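Local coordinates for Lin1840 protein (Listeria innocua serovar 6a, PDB 4ZOC) that probably hydrolyses terminal, non-reducing beta-D-glucosyl residues to release glucose, as a family 3 glycoside hydrolase of beta-1,2-glucan metabolism, at residues A[399-404]-A[434-439]; A[478-483]-A[553-558]. The protein carries 2 engineered substitutions. All blocks are in the same frame, centred on the assembly; numbering follows the deposited sequence. Where two conformers were deposited one is given.

Contact 1: A[399-404]-A[434-439]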
# COMPACT_ATOMS: atom_id res chain seq x y z
N LEU A 399 -7.33 -6.23 -31.20
CA LEU A 399 -6.32 -7.30 -31.27
C LEU A 399 -6.61 -8.28 -32.44
O LEU A 399 -5.91 -9.30 -32.61
CB LEU A 399 -6.15 -8.07 -29.93
CG LEU A 399 -5.06 -7.50 -29.02
CD1 LEU A 399 -3.67 -7.82 -29.61
CD2 LEU A 399 -5.24 -5.99 -28.87
N ALA A 400 -7.60 -7.96 -33.30
CA ALA A 400 -7.94 -8.83 -34.43
C ALA A 400 -6.76 -8.89 -35.44
O ALA A 400 -6.37 -9.96 -35.91
CB ALA A 400 -9.15 -8.32 -35.16
N THR A 401 -6.23 -7.73 -35.75
CA THR A 401 -5.13 -7.59 -36.69
C THR A 401 -3.90 -6.94 -36.13
O THR A 401 -2.86 -6.90 -36.85
CB THR A 401 -5.54 -6.76 -37.94
OG1 THR A 401 -5.75 -5.39 -37.62
CG2 THR A 401 -6.80 -7.34 -38.57
N SER A 402 -3.96 -6.38 -34.93
CA SER A 402 -2.79 -5.65 -34.41
C SER A 402 -1.56 -6.56 -34.40
O SER A 402 -1.62 -7.68 -33.86
CB SER A 402 -3.02 -5.14 -33.01
OG SER A 402 -1.87 -4.57 -32.47
N PRO A 403 -0.41 -6.03 -34.88
CA PRO A 403 0.83 -6.79 -34.75
C PRO A 403 1.51 -6.70 -33.38
O PRO A 403 2.54 -7.37 -33.14
CB PRO A 403 1.76 -6.17 -35.81
CG PRO A 403 1.19 -4.80 -36.03
CD PRO A 403 -0.27 -4.82 -35.69
N ASP A 404 0.93 -5.89 -32.47
CA ASP A 404 1.50 -5.67 -31.14
C ASP A 404 1.13 -6.82 -30.17
O ASP A 404 0.32 -6.67 -29.22
CB ASP A 404 1.08 -4.32 -30.62
CG ASP A 404 1.78 -3.92 -29.31
OD1 ASP A 404 2.74 -4.59 -28.85
OD2 ASP A 404 1.30 -2.93 -28.73
N VAL A 434 -13.40 -10.46 -40.58
CA VAL A 434 -12.62 -9.69 -39.65
C VAL A 434 -13.06 -8.27 -39.67
O VAL A 434 -13.23 -7.70 -40.72
CB VAL A 434 -11.14 -9.75 -40.06
CG1 VAL A 434 -10.34 -8.81 -39.16
CG2 VAL A 434 -10.67 -11.18 -39.92
N VAL A 435 -13.20 -7.65 -38.50
CA VAL A 435 -13.41 -6.23 -38.39
C VAL A 435 -12.47 -5.71 -37.29
O VAL A 435 -12.71 -5.94 -36.10
CB VAL A 435 -14.84 -5.85 -37.97
CG1 VAL A 435 -15.09 -4.35 -37.95
CG2 VAL A 435 -15.90 -6.48 -38.92
N SER A 436 -11.43 -4.98 -37.71
CA SER A 436 -10.47 -4.36 -36.82
C SER A 436 -11.05 -3.09 -36.28
O SER A 436 -11.79 -2.39 -36.99
CB SER A 436 -9.17 -4.02 -37.58
OG SER A 436 -8.25 -3.39 -36.76
N THR A 437 -10.78 -2.79 -35.02
CA THR A 437 -11.17 -1.53 -34.44
C THR A 437 -9.95 -0.98 -33.76
O THR A 437 -8.94 -1.71 -33.61
CB THR A 437 -12.31 -1.68 -33.40
OG1 THR A 437 -11.92 -2.51 -32.29
CG2 THR A 437 -13.54 -2.24 -34.04
N GLU A 438 -10.03 0.29 -33.38
CA GLU A 438 -8.94 1.00 -32.71
C GLU A 438 -8.89 0.66 -31.21
O GLU A 438 -9.91 0.29 -30.60
CB GLU A 438 -9.08 2.51 -32.89
CG GLU A 438 -8.90 3.01 -34.32
CD GLU A 438 -8.97 4.51 -34.37
OE1 GLU A 438 -10.07 5.08 -34.24
OE2 GLU A 438 -7.90 5.12 -34.47
N TYR A 439 -7.70 0.78 -30.62
CA TYR A 439 -7.56 0.47 -29.18
C TYR A 439 -8.40 1.33 -28.26
O TYR A 439 -8.80 0.84 -27.18
CB TYR A 439 -6.09 0.65 -28.78
CG TYR A 439 -5.18 -0.50 -29.16
CD1 TYR A 439 -4.61 -0.58 -30.42
CD2 TYR A 439 -4.98 -1.55 -28.28
CE1 TYR A 439 -3.73 -1.58 -30.75
CE2 TYR A 439 -4.12 -2.56 -28.59
CZ TYR A 439 -3.51 -2.58 -29.86
OH TYR A 439 -2.63 -3.58 -30.15
O HOH W 1 -7.24 -5.16 -34.96
O HOH W 2 -1.74 -5.18 -28.26

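Contact 2: A[478-483]-A[553-558]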
# COMPACT_ATOMS: atom_id res chain seq x y z
N ALA A 478 -2.91 4.10 -12.99
CA ALA A 478 -3.66 4.20 -11.75
C ALA A 478 -4.93 3.42 -11.71
O ALA A 478 -5.26 2.83 -10.65
CB ALA A 478 -3.91 5.65 -11.39
N THR A 479 -5.59 3.25 -12.86
CA THR A 479 -6.79 2.42 -12.94
C THR A 479 -6.52 1.27 -13.89
O THR A 479 -6.14 1.46 -15.08
CB THR A 479 -7.98 3.24 -13.44
OG1 THR A 479 -8.16 4.37 -12.55
CG2 THR A 479 -9.22 2.43 -13.55
N ILE A 480 -6.61 0.06 -13.37
CA ILE A 480 -6.21 -1.12 -14.14
C ILE A 480 -7.38 -1.65 -15.00
O ILE A 480 -7.89 -2.79 -14.80
CB ILE A 480 -5.63 -2.24 -13.22
CG1 ILE A 480 -6.58 -2.58 -12.08
CG2 ILE A 480 -4.30 -1.77 -12.67
CD1 ILE A 480 -6.50 -4.04 -11.72
N ARG A 481 -7.73 -0.83 -15.97
CA ARG A 481 -8.79 -1.06 -16.92
C ARG A 481 -8.27 -0.87 -18.33
O ARG A 481 -7.33 -0.14 -18.55
CB ARG A 481 -9.97 -0.13 -16.63
CG ARG A 481 -10.79 -0.51 -15.44
CD ARG A 481 -11.90 0.48 -15.26
NE ARG A 481 -12.95 0.40 -16.27
CZ ARG A 481 -13.99 -0.42 -16.21
NH1 ARG A 481 -14.05 -1.33 -15.27
NH2 ARG A 481 -14.91 -0.41 -17.16
N LEU A 482 -8.87 -1.60 -19.28
CA LEU A 482 -8.69 -1.31 -20.67
C LEU A 482 -9.36 0.00 -20.96
O LEU A 482 -10.12 0.53 -20.12
CB LEU A 482 -9.40 -2.40 -21.51
CG LEU A 482 -8.93 -3.85 -21.51
CD1 LEU A 482 -9.88 -4.70 -22.25
CD2 LEU A 482 -7.60 -3.93 -22.15
N PRO A 483 -9.04 0.61 -22.09
CA PRO A 483 -9.81 1.78 -22.54
C PRO A 483 -11.28 1.53 -22.50
O PRO A 483 -11.74 0.39 -22.84
CB PRO A 483 -9.27 2.06 -23.93
CG PRO A 483 -7.91 1.43 -23.98
CD PRO A 483 -7.94 0.26 -23.02
N SER A 553 -3.29 -12.52 -8.78
CA SER A 553 -4.73 -12.33 -8.53
C SER A 553 -5.29 -11.25 -9.43
O SER A 553 -4.60 -10.25 -9.74
CB SER A 553 -4.91 -11.91 -7.05
OG SER A 553 -4.55 -12.97 -6.17
N PHE A 554 -6.51 -11.46 -9.93
CA PHE A 554 -7.24 -10.47 -10.74
C PHE A 554 -8.22 -9.74 -9.80
O PHE A 554 -9.19 -10.33 -9.36
CB PHE A 554 -7.98 -11.15 -11.89
CG PHE A 554 -7.12 -11.31 -13.13
CD1 PHE A 554 -5.84 -11.79 -13.03
CD2 PHE A 554 -7.56 -10.89 -14.37
CE1 PHE A 554 -5.01 -11.87 -14.13
CE2 PHE A 554 -6.75 -10.98 -15.51
CZ PHE A 554 -5.47 -11.52 -15.36
N PRO A 555 -7.91 -8.44 -9.47
CA PRO A 555 -8.81 -7.77 -8.56
C PRO A 555 -10.21 -7.57 -9.05
O PRO A 555 -10.52 -7.46 -10.24
CB PRO A 555 -8.12 -6.43 -8.28
CG PRO A 555 -6.67 -6.63 -8.67
CD PRO A 555 -6.80 -7.57 -9.84
N GLN A 556 -11.10 -7.48 -8.05
CA GLN A 556 -12.48 -7.03 -8.26
C GLN A 556 -12.54 -5.66 -8.90
O GLN A 556 -13.32 -5.42 -9.82
CB GLN A 556 -13.29 -6.98 -6.94
CG GLN A 556 -13.52 -8.29 -6.20
CD GLN A 556 -14.59 -9.17 -6.89
OE1 GLN A 556 -15.47 -8.71 -7.65
NE2 GLN A 556 -14.57 -10.42 -6.52
N THR A 557 -11.75 -4.73 -8.38
CA THR A 557 -11.65 -3.37 -8.85
C THR A 557 -10.29 -2.82 -8.37
O THR A 557 -9.66 -3.43 -7.48
CB THR A 557 -12.79 -2.50 -8.27
OG1 THR A 557 -12.85 -1.23 -8.90
CG2 THR A 557 -12.69 -2.41 -6.74
N THR A 558 -9.83 -1.72 -8.94
CA THR A 558 -8.53 -1.11 -8.66
C THR A 558 -8.33 -0.93 -7.14
O THR A 558 -7.26 -1.18 -6.60
CB THR A 558 -8.44 0.27 -9.42
OG1 THR A 558 -8.36 -0.02 -10.84
CG2 THR A 558 -7.24 1.00 -9.01

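Contact 1: A[399-404]-A[434-439]
In the alpha/beta domain that forms the C-terminal part of a family 3 glycosidase, the loop that follows strand 393-397 packs against the last residues of the neighbouring parallel edge strand 432-436 and the turn after it. The tight part gathers about Y439. Its CG is anti to the carbonyl carbon (chi1 -79°), and the long flat side chain spans the gap to the loop and sets its OH beside S402. L399 brings CD2 obliquely against the ring, 3.6 Å from CE2; its branched apolar end suits this buried place. At the ring's edge S402 OG lies 2.6 Å from Y439 OH. S402 is small enough to come so close, and with OG anti to its backbone N (174°) the same oxygen accepts from D404 N at 3.1 Å. This nearly straight bond (159°) closes an ST turn and holds the oxygen in place. A water in the ring plane accepts from Y439 OH and donates to D404 O, while the D404 carboxylate turns to N468.

The other half is looser and more open to solvent. A400 CB faces V434 CG1 at 4.2 Å, and the methyl CG2 of T401 packs against the same CG1, 3.9 Å away. S436 is exposed, and its small polar side chain meets the loop through a second water, which lies 2.7 Å from S436 OG and accepts from T401 N at 2.9 Å.

Contact 2: A[478-483]-A[553-558]
An inverse gamma turn centred on I480, closed by a weak bond from R481 N to T479 O, shapes 478-483, the end of the connection from strand 459-465 to helix 484-494 in the alpha/beta domain, where it meets 553-558. In the first shell, T558 does most of the work. Its OG1 is anti to the carbonyl carbon (chi1 -69°) and accepts from I480 N at 3.1 Å along a nearly straight line (158°), while I480 CG1 lies 3.4 Å from the same oxygen as the two side chains run antiparallel alongside each other. A threonine suits the place because its second branch is also used: CG2, anti to the backbone N, is turned to A478. Farther along, the long branch of I480 ends in CD1, which meets P555 CG at 4.0 Å; the two apolar side chains lie roughly perpendicular to each other in a buried patch.

The second shell holds these groups in place. The carboxylate of E511 hydrogen-bonds T558 OG1 and shares a salt bridge with R481, which also pairs with E484 and E514; the E511 backbone bonds to that of I480. D589 of the second subunit takes the backbone N-H groups of A478 and T479, so the residues leading into the turn lie at the interface between the two subunits. The buried A478 O finds no hydrogen-bond partner, and T558 CG2 lies 3.2 Å from it.

Contacts 1 and 2 follow one another along the chain, with centres about 22 Å apart, and belong to the same alpha/beta domain. They touch where their second and first segments meet: Y439 O lies 3.4 Å from P483 CG, and the same carbonyl accepts a hydrogen bond from Q486 in helix 484-494, just after P483. Neither contact lies at the glucose pocket or the magnesium site, yet each involves one end of a connection that also carries a pocket residue. W409 is in the connection between strand 393-397 and helix 421-426, which 399-404 begins; E473 is in the one that ends with 478-483. Both line the pocket with W271, from the TIM-barrel domain. Contact 2 alone also meets the second subunit.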